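Local coordinates for protein VipE (Legionella pneumophila subsp. pneumophila str. Philadelphia 1, PDB 4QN8) that is of unknown function but, as a Legionella effector, probably acts inside the host cell, this chain being the N-terminal part of the longer protein, at residues A17-N21 with G22-N26; E27-I30 with I31-P35; P71-S75 with E76-Q80; D139-A143 with V144-P148. All coordinates share one frame; numbering follows the deposited sequence.

Contact 1: A17-N21 with G22-N26; sequences ASLKN and GTISN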
# COMPACT_ATOMS: atom_id res chain seq x y z
N ALA A 17 9.89 -13.16 0.68
CA ALA A 17 9.56 -14.57 0.86
C ALA A 17 8.42 -14.75 1.86
O ALA A 17 7.57 -15.63 1.68
CB ALA A 17 10.78 -15.36 1.29
N SER A 18 8.42 -13.95 2.92
CA SER A 18 7.43 -14.13 3.99
C SER A 18 6.13 -13.42 3.68
O SER A 18 5.11 -13.68 4.34
CB SER A 18 7.99 -13.72 5.36
OG SER A 18 8.24 -12.33 5.41
N LEU A 19 6.15 -12.52 2.70
CA LEU A 19 4.92 -11.93 2.18
C LEU A 19 4.25 -12.89 1.21
O LEU A 19 3.04 -13.15 1.29
CB LEU A 19 5.21 -10.61 1.47
CG LEU A 19 5.54 -9.42 2.36
CD1 LEU A 19 5.94 -8.20 1.51
CD2 LEU A 19 4.32 -9.09 3.23
N LYS A 20 5.03 -13.43 0.28
CA LYS A 20 4.50 -14.31 -0.76
C LYS A 20 3.71 -15.52 -0.25
O LYS A 20 2.73 -15.93 -0.86
CB LYS A 20 5.64 -14.78 -1.68
CG LYS A 20 5.20 -15.75 -2.77
CD LYS A 20 6.41 -16.34 -3.48
CE LYS A 20 5.98 -17.50 -4.37
NZ LYS A 20 7.12 -18.06 -5.15
N ASN A 21 4.15 -16.10 0.87
CA ASN A 21 3.44 -17.25 1.43
C ASN A 21 2.56 -16.83 2.61
O ASN A 21 1.90 -17.67 3.23
CB ASN A 21 4.42 -18.36 1.85
CG ASN A 21 5.49 -17.89 2.82
OD1 ASN A 21 5.27 -16.97 3.62
ND2 ASN A 21 6.66 -18.52 2.77
N GLY A 22 2.56 -15.53 2.92
CA GLY A 22 1.71 -14.98 3.95
C GLY A 22 2.06 -15.41 5.36
O GLY A 22 1.26 -15.23 6.29
N THR A 23 3.26 -15.96 5.53
CA THR A 23 3.67 -16.41 6.86
C THR A 23 4.23 -15.29 7.74
O THR A 23 4.51 -15.52 8.91
CB THR A 23 4.71 -17.53 6.77
OG1 THR A 23 5.88 -17.06 6.08
CG2 THR A 23 4.13 -18.71 6.05
N ILE A 24 4.41 -14.10 7.17
CA ILE A 24 4.98 -12.99 7.94
C ILE A 24 4.24 -12.81 9.27
O ILE A 24 3.01 -12.80 9.30
CB ILE A 24 4.98 -11.69 7.11
CG1 ILE A 24 5.76 -10.58 7.84
CG2 ILE A 24 3.57 -11.26 6.75
CD1 ILE A 24 6.15 -9.42 6.92
N SER A 25 4.98 -12.70 10.37
CA SER A 25 4.36 -12.63 11.69
C SER A 25 3.70 -11.29 11.89
O SER A 25 3.96 -10.35 11.12
CB SER A 25 5.40 -12.86 12.79
OG SER A 25 6.32 -11.78 12.83
N ASN A 26 2.83 -11.17 12.90
CA ASN A 26 2.26 -9.86 13.19
C ASN A 26 3.36 -8.83 13.51
O ASN A 26 3.28 -7.66 13.12
CB ASN A 26 1.26 -9.93 14.35
CG ASN A 26 -0.08 -10.53 13.95
OD1 ASN A 26 -0.37 -10.65 12.75
ND2 ASN A 26 -0.89 -10.90 14.94

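Contact 2: E27-I30 with I31-P35; sequences EELI and ILLDP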
# COMPACT_ATOMS: atom_id res chain seq x y z
N GLU A 27 4.39 -9.27 14.22
CA GLU A 27 5.46 -8.33 14.61
C GLU A 27 6.23 -7.82 13.41
O GLU A 27 6.53 -6.63 13.31
CB GLU A 27 6.45 -8.94 15.61
CG GLU A 27 5.88 -9.11 17.00
CD GLU A 27 4.99 -10.32 17.09
OE1 GLU A 27 4.18 -10.41 18.04
OE2 GLU A 27 5.11 -11.20 16.20
N GLU A 28 6.60 -8.72 12.51
CA GLU A 28 7.36 -8.30 11.34
C GLU A 28 6.49 -7.51 10.35
O GLU A 28 6.99 -6.63 9.65
CB GLU A 28 8.07 -9.49 10.68
CG GLU A 28 9.23 -10.02 11.51
CD GLU A 28 10.27 -8.95 11.82
OE1 GLU A 28 10.86 -8.39 10.87
OE2 GLU A 28 10.49 -8.65 13.02
N LEU A 29 5.19 -7.80 10.32
CA LEU A 29 4.28 -7.05 9.46
C LEU A 29 4.11 -5.63 10.02
O LEU A 29 4.07 -4.64 9.29
CB LEU A 29 2.93 -7.77 9.38
CG LEU A 29 1.90 -7.25 8.37
CD1 LEU A 29 2.52 -7.10 6.99
CD2 LEU A 29 0.69 -8.19 8.30
N ILE A 30 4.04 -5.54 11.34
CA ILE A 30 3.94 -4.24 11.99
C ILE A 30 5.18 -3.41 11.67
O ILE A 30 5.09 -2.21 11.38
CB ILE A 30 3.74 -4.44 13.50
CG1 ILE A 30 2.27 -4.76 13.77
CG2 ILE A 30 4.18 -3.21 14.29
CD1 ILE A 30 2.02 -5.36 15.15
N ILE A 31 6.35 -4.05 11.70
CA ILE A 31 7.60 -3.35 11.39
C ILE A 31 7.62 -2.90 9.92
O ILE A 31 8.03 -1.78 9.60
CB ILE A 31 8.84 -4.21 11.75
CG1 ILE A 31 8.95 -4.34 13.28
CG2 ILE A 31 10.10 -3.60 11.19
CD1 ILE A 31 10.00 -5.34 13.75
N LEU A 32 7.16 -3.77 9.03
CA LEU A 32 7.07 -3.44 7.61
C LEU A 32 6.16 -2.23 7.40
O LEU A 32 6.41 -1.39 6.53
CB LEU A 32 6.56 -4.65 6.83
CG LEU A 32 6.41 -4.48 5.32
CD1 LEU A 32 7.78 -4.18 4.68
CD2 LEU A 32 5.79 -5.74 4.68
N LEU A 33 5.12 -2.13 8.22
CA LEU A 33 4.13 -1.06 8.12
C LEU A 33 4.58 0.25 8.80
O LEU A 33 3.85 1.24 8.79
CB LEU A 33 2.79 -1.54 8.69
CG LEU A 33 2.09 -2.61 7.85
CD1 LEU A 33 1.00 -3.35 8.65
CD2 LEU A 33 1.52 -2.00 6.59
N ASP A 34 5.77 0.26 9.41
CA ASP A 34 6.33 1.49 9.98
C ASP A 34 6.33 2.57 8.89
O ASP A 34 6.77 2.33 7.77
CB ASP A 34 7.76 1.25 10.52
CG ASP A 34 8.38 2.49 11.18
OD1 ASP A 34 8.38 3.58 10.57
OD2 ASP A 34 8.91 2.36 12.31
N PRO A 35 5.78 3.75 9.21
CA PRO A 35 5.64 4.80 8.20
C PRO A 35 6.96 5.18 7.52
O PRO A 35 6.95 5.71 6.42
CB PRO A 35 5.10 5.99 9.01
CG PRO A 35 4.35 5.36 10.14
CD PRO A 35 5.10 4.08 10.48

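Contact 3: P71-S75 with E76-Q80; sequences PTLDS and EILHQ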
# COMPACT_ATOMS: atom_id res chain seq x y z
N PRO A 71 2.47 -9.01 -8.15
CA PRO A 71 2.25 -10.04 -9.17
C PRO A 71 2.69 -11.44 -8.74
O PRO A 71 2.37 -12.39 -9.43
CB PRO A 71 3.14 -9.56 -10.33
CG PRO A 71 3.24 -8.10 -10.14
CD PRO A 71 3.31 -7.91 -8.65
N THR A 72 3.39 -11.56 -7.61
CA THR A 72 3.76 -12.88 -7.09
C THR A 72 2.69 -13.47 -6.16
O THR A 72 2.81 -14.63 -5.75
CB THR A 72 5.13 -12.87 -6.40
OG1 THR A 72 5.00 -12.34 -5.07
CG2 THR A 72 6.11 -12.03 -7.19
N LEU A 73 1.66 -12.69 -5.85
CA LEU A 73 0.67 -13.09 -4.85
C LEU A 73 -0.59 -13.72 -5.45
O LEU A 73 -1.21 -13.18 -6.36
CB LEU A 73 0.24 -11.89 -4.00
CG LEU A 73 1.36 -11.14 -3.29
CD1 LEU A 73 0.75 -9.99 -2.48
CD2 LEU A 73 2.12 -12.09 -2.40
N ASP A 74 -0.95 -14.88 -4.91
CA ASP A 74 -2.25 -15.50 -5.12
C ASP A 74 -3.32 -14.49 -4.64
O ASP A 74 -3.07 -13.73 -3.70
CB ASP A 74 -2.26 -16.83 -4.34
CG ASP A 74 -3.64 -17.33 -4.01
OD1 ASP A 74 -4.22 -16.85 -3.01
OD2 ASP A 74 -4.13 -18.24 -4.72
N SER A 75 -4.48 -14.44 -5.31
CA SER A 75 -5.45 -13.37 -4.99
C SER A 75 -5.95 -13.42 -3.55
O SER A 75 -6.12 -12.38 -2.90
CB SER A 75 -6.63 -13.34 -5.96
OG SER A 75 -7.36 -14.55 -5.97
N GLU A 76 -6.19 -14.63 -3.05
CA GLU A 76 -6.62 -14.77 -1.66
C GLU A 76 -5.50 -14.48 -0.66
O GLU A 76 -5.76 -13.94 0.41
CB GLU A 76 -7.26 -16.14 -1.39
CG GLU A 76 -8.66 -16.30 -1.99
CD GLU A 76 -9.77 -15.57 -1.23
OE1 GLU A 76 -9.45 -14.73 -0.35
OE2 GLU A 76 -10.96 -15.83 -1.52
N ILE A 77 -4.25 -14.82 -1.00
CA ILE A 77 -3.11 -14.40 -0.17
C ILE A 77 -3.00 -12.87 -0.11
O ILE A 77 -2.81 -12.28 0.96
CB ILE A 77 -1.76 -15.00 -0.64
CG1 ILE A 77 -1.75 -16.52 -0.44
CG2 ILE A 77 -0.60 -14.38 0.15
CD1 ILE A 77 -1.44 -16.96 0.97
N LEU A 78 -3.14 -12.22 -1.27
CA LEU A 78 -3.18 -10.77 -1.32
C LEU A 78 -4.33 -10.20 -0.49
O LEU A 78 -4.14 -9.21 0.22
CB LEU A 78 -3.31 -10.33 -2.78
CG LEU A 78 -3.70 -8.89 -3.05
CD1 LEU A 78 -2.58 -7.93 -2.66
CD2 LEU A 78 -4.02 -8.78 -4.55
N HIS A 79 -5.50 -10.83 -0.54
CA HIS A 79 -6.63 -10.30 0.22
C HIS A 79 -6.35 -10.37 1.72
O HIS A 79 -6.62 -9.43 2.47
CB HIS A 79 -7.92 -11.05 -0.10
CG HIS A 79 -9.12 -10.46 0.57
ND1 HIS A 79 -9.74 -9.33 0.10
CD2 HIS A 79 -9.78 -10.82 1.70
CE1 HIS A 79 -10.75 -9.02 0.89
NE2 HIS A 79 -10.79 -9.91 1.88
N GLN A 80 -5.79 -11.50 2.13
CA GLN A 80 -5.49 -11.78 3.54
C GLN A 80 -4.42 -10.80 4.02
O GLN A 80 -4.55 -10.21 5.10
CB GLN A 80 -4.98 -13.23 3.62
CG GLN A 80 -4.85 -13.85 4.99
CD GLN A 80 -4.42 -15.32 4.86
OE1 GLN A 80 -3.38 -15.62 4.27
NE2 GLN A 80 -5.24 -16.24 5.40

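Contact 4: D139-A143 with V144-P148; sequences DNLKA and VILNP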
# COMPACT_ATOMS: atom_id res chain seq x y z
N ASP A 139 -17.09 7.23 0.13
CA ASP A 139 -17.10 7.71 -1.26
C ASP A 139 -15.81 8.44 -1.63
O ASP A 139 -15.24 8.19 -2.69
CB ASP A 139 -18.28 8.64 -1.50
CG ASP A 139 -19.61 7.90 -1.67
OD1 ASP A 139 -19.66 6.69 -1.36
OD2 ASP A 139 -20.59 8.53 -2.11
N ASN A 140 -15.38 9.37 -0.79
CA ASN A 140 -14.14 10.10 -1.04
C ASN A 140 -12.91 9.21 -0.90
O ASN A 140 -11.92 9.39 -1.62
CB ASN A 140 -14.00 11.33 -0.13
CG ASN A 140 -14.92 12.46 -0.54
OD1 ASN A 140 -15.12 12.72 -1.73
ND2 ASN A 140 -15.49 13.15 0.45
N LEU A 141 -12.96 8.26 0.03
CA LEU A 141 -11.86 7.29 0.18
C LEU A 141 -11.64 6.58 -1.15
O LEU A 141 -10.50 6.44 -1.61
CB LEU A 141 -12.15 6.28 1.30
CG LEU A 141 -11.15 5.13 1.49
CD1 LEU A 141 -9.74 5.71 1.68
CD2 LEU A 141 -11.52 4.24 2.69
N LYS A 142 -12.73 6.15 -1.78
CA LYS A 142 -12.62 5.46 -3.06
C LYS A 142 -12.29 6.37 -4.24
O LYS A 142 -11.38 6.08 -5.03
CB LYS A 142 -13.91 4.68 -3.36
CG LYS A 142 -14.15 3.50 -2.43
CD LYS A 142 -15.47 2.83 -2.77
CE LYS A 142 -15.71 1.61 -1.89
NZ LYS A 142 -17.06 1.02 -2.19
N ALA A 143 -13.03 7.47 -4.36
CA ALA A 143 -12.96 8.28 -5.58
C ALA A 143 -11.79 9.26 -5.58
O ALA A 143 -11.30 9.63 -6.64
CB ALA A 143 -14.26 9.03 -5.78
N VAL A 144 -11.35 9.69 -4.39
CA VAL A 144 -10.28 10.68 -4.32
C VAL A 144 -8.97 10.09 -3.81
O VAL A 144 -7.91 10.26 -4.43
CB VAL A 144 -10.67 11.88 -3.44
CG1 VAL A 144 -9.49 12.84 -3.29
CG2 VAL A 144 -11.89 12.58 -4.03
N ILE A 145 -9.04 9.37 -2.69
CA ILE A 145 -7.83 8.91 -2.01
C ILE A 145 -7.22 7.68 -2.69
O ILE A 145 -6.02 7.66 -2.96
CB ILE A 145 -8.09 8.68 -0.51
CG1 ILE A 145 -8.42 10.02 0.16
CG2 ILE A 145 -6.87 8.07 0.16
CD1 ILE A 145 -8.73 9.88 1.66
N LEU A 146 -8.04 6.69 -2.98
CA LEU A 146 -7.53 5.47 -3.62
C LEU A 146 -7.39 5.57 -5.15
O LEU A 146 -6.48 4.97 -5.74
CB LEU A 146 -8.43 4.28 -3.22
CG LEU A 146 -8.31 3.90 -1.74
CD1 LEU A 146 -9.41 2.93 -1.30
CD2 LEU A 146 -6.95 3.29 -1.46
N ASN A 147 -8.26 6.34 -5.78
CA ASN A 147 -8.37 6.39 -7.24
C ASN A 147 -7.08 6.60 -8.06
O ASN A 147 -6.85 5.88 -9.03
CB ASN A 147 -9.45 7.38 -7.69
CG ASN A 147 -9.62 7.41 -9.19
OD1 ASN A 147 -10.18 6.48 -9.79
ND2 ASN A 147 -9.15 8.49 -9.82
N PRO A 148 -6.24 7.58 -7.68
CA PRO A 148 -5.02 7.77 -8.47
C PRO A 148 -4.06 6.59 -8.37
O PRO A 148 -3.32 6.28 -9.32
CB PRO A 148 -4.38 9.02 -7.84
CG PRO A 148 -4.97 9.11 -6.47
CD PRO A 148 -6.37 8.59 -6.61

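Contact 1: A17-N21 with G22-N26
Asn21 and Thr23 lean across each other just past the end of helix 6-20, with the amide oxygen of Asn21 reaching forward over Gly22 to Thr23. With chi1 at 56°, CG sits between the backbone N and the carbonyl carbon, which brings Asn21 OD1 round to accept from Thr23 N at 3.0 Å and so close an Asx turn. Thr23 OG1 gives Asn21 OD1 a second, short bond of 2.5 Å, and both donors come from the same face of the amide, the hydroxyl well above its plane. On the inner side, Leu19 and Ile24 run side by side in the same direction, and Leu19 CD2 meets Ile24 CD1 at 4.1 Å; both also lie against Leu81 of helix 75-88. Ser18 OG approaches Ile24 CB to 3.7 Å. The backbone turns at Gly22, whose phi is positive. Gly22 N bonds Leu19 O at 2.9 Å, and Ile24 N bonds Ser18 O at the same 2.9 Å. At the helix end two backbone bonds close the turn, and OD1 of Asn21 is gripped twice, which should fix the rotation of its amide, while the apolar pair faces the interior.

Contact 2: E27-I30 with I31-P35
Ile31 N reaches back to Glu27 O at 3.0 Å, Leu32 N to Glu28 O at 2.9 Å and Leu33 N to Leu29 O at 2.9 Å, three successive i to i+4 bonds through the last turns of helix 26-32. Then the spiral tightens: Leu33 N has a second, weak bond to Ile30 O, and Asp34 N turns to Ile31 O, so the helix ends in a narrower turn before Pro35. Among the side chains, Leu29 and Leu33 come together one turn apart, Leu29 CG lying 4.0 Å from Leu33 CD1, their chains crossing at a slant. Leu29 CD1 also touches Leu32 CD2, at 4.2 Å. These three leucines make the buried face: Leu29 and Leu33 lie on Met85 of helix 75-88, Leu32 on Tyr15 and Leu19 of helix 6-20, and Leu32 and Leu33 on Leu103. On the outer side Glu28 and Ile31 run alongside each other. The chain of Glu28 bends at chi2 (-57°), and Glu28 OE2 comes to 3.4 Å from Ile31 CD1. Asp34 OD1 accepts from Asn36 N just past the helix end. The leucines thus join three other helices, while the outer side mixes glutamates with exposed isoleucines, and the Glu28 carboxylate meets Ile31 by van der Waals contact alone in this pair.

Contact 3: P71-S75 with E76-Q80
Asp74 is the N-cap of helix 75-88 and caps Ile77 N in its first turn, while Leu73 before it packs on Leu78 as a hydrophobic staple. The polar part is the capping bond: Asp74 OD1 accepts from Ile77 N at 2.9 Å, using the anti lone pair, the one turned away from the other oxygen. CG stands nearly opposite the backbone N (chi1 158°), which swings the carboxylate over the first turn. Its negative charge at the amino end of the helix should be favourable, given the helix dipole. Backbone bonds follow at once: Leu78 N to Asp74 O at 2.9 Å, almost straight at 171°, and His79 N to Ser75 O at 2.9 Å. The apolar part is the staple: the side chain of Leu73 crosses that of Leu78 at about a right angle, and its CD2 branch touches Ile77, with Leu73 CD2 4.4 Å from Ile77 CG2. Phe107 of helix 103-114 packs against both Leu73 and Leu78, tying the helix start to that neighbour. His79 ND1 is hydrogen-bonded to Glu111 while its ring stacks on His122. In the pairing of the two leucines, Leu73 CD1 and Leu78 CD1 stand 3.9 Å apart.

Contact 4: D139-A143 with V144-P148
A pi-type widening in the long helix 135-154 shifts backbone bonds of Asn140 and Leu141 one residue further along. Asn140 O shows the change of register: it takes Val144 N at 2.8 Å, the alpha partner, and Ile145 N at 3.1 Å, the pi partner, the latter nearly in line with the C=O. Leu141 O then bonds Leu146 N at 2.8 Å, an i to i+5 bond. Among the side chains, Leu141 packs on both the i+4 and the i+5 residue. Leu141 CD1 is 4.0 Å from Ile145 CG2, and Leu141 CG is 4.0 Å from Leu146 CD1. Leu141 CG is anti to the backbone N (chi1 175°), which projects the side chain off the helix, with CD1 leaning toward Ile145. Leu141 and Leu146 both rest on Phe123, and Leu146 also on Leu108 and Met112 of helix 103-114. Nearby, Lys142 makes a salt bridge to Glu120 and a cation-pi contact with Phe123. Two residues after Leu146 comes Pro148, which has no N-H to give, and the helix is kinked there. An acceptor shared by two successive N-H groups, followed by an i to i+5 bond, is the signature of a pi-bulge in an alpha-helix.

In the fold
The four contacts follow in series along the chain; none nests in or crosses another. Contact 1 closes the turn that ends helix 6-20, and contact 2 takes the next helix, 26-32, to its own end. These two touch: Leu19 CD2 lies 3.9 Å from Leu32 CD2, joining the two helices. Contact 3 opens helix 75-88 and also packs on contact 1, where Lys20 CA meets Leu73 CD2 at 3.6 Å. Contact 4, on helix 135-154, stands apart, its centre about 28 Å from that of contact 1 and on the opposite side of the chain's centre. Helix 103-114 is shared ground in this all-helical fold, since side chains of contacts 2, 3 and 4 all lean on it.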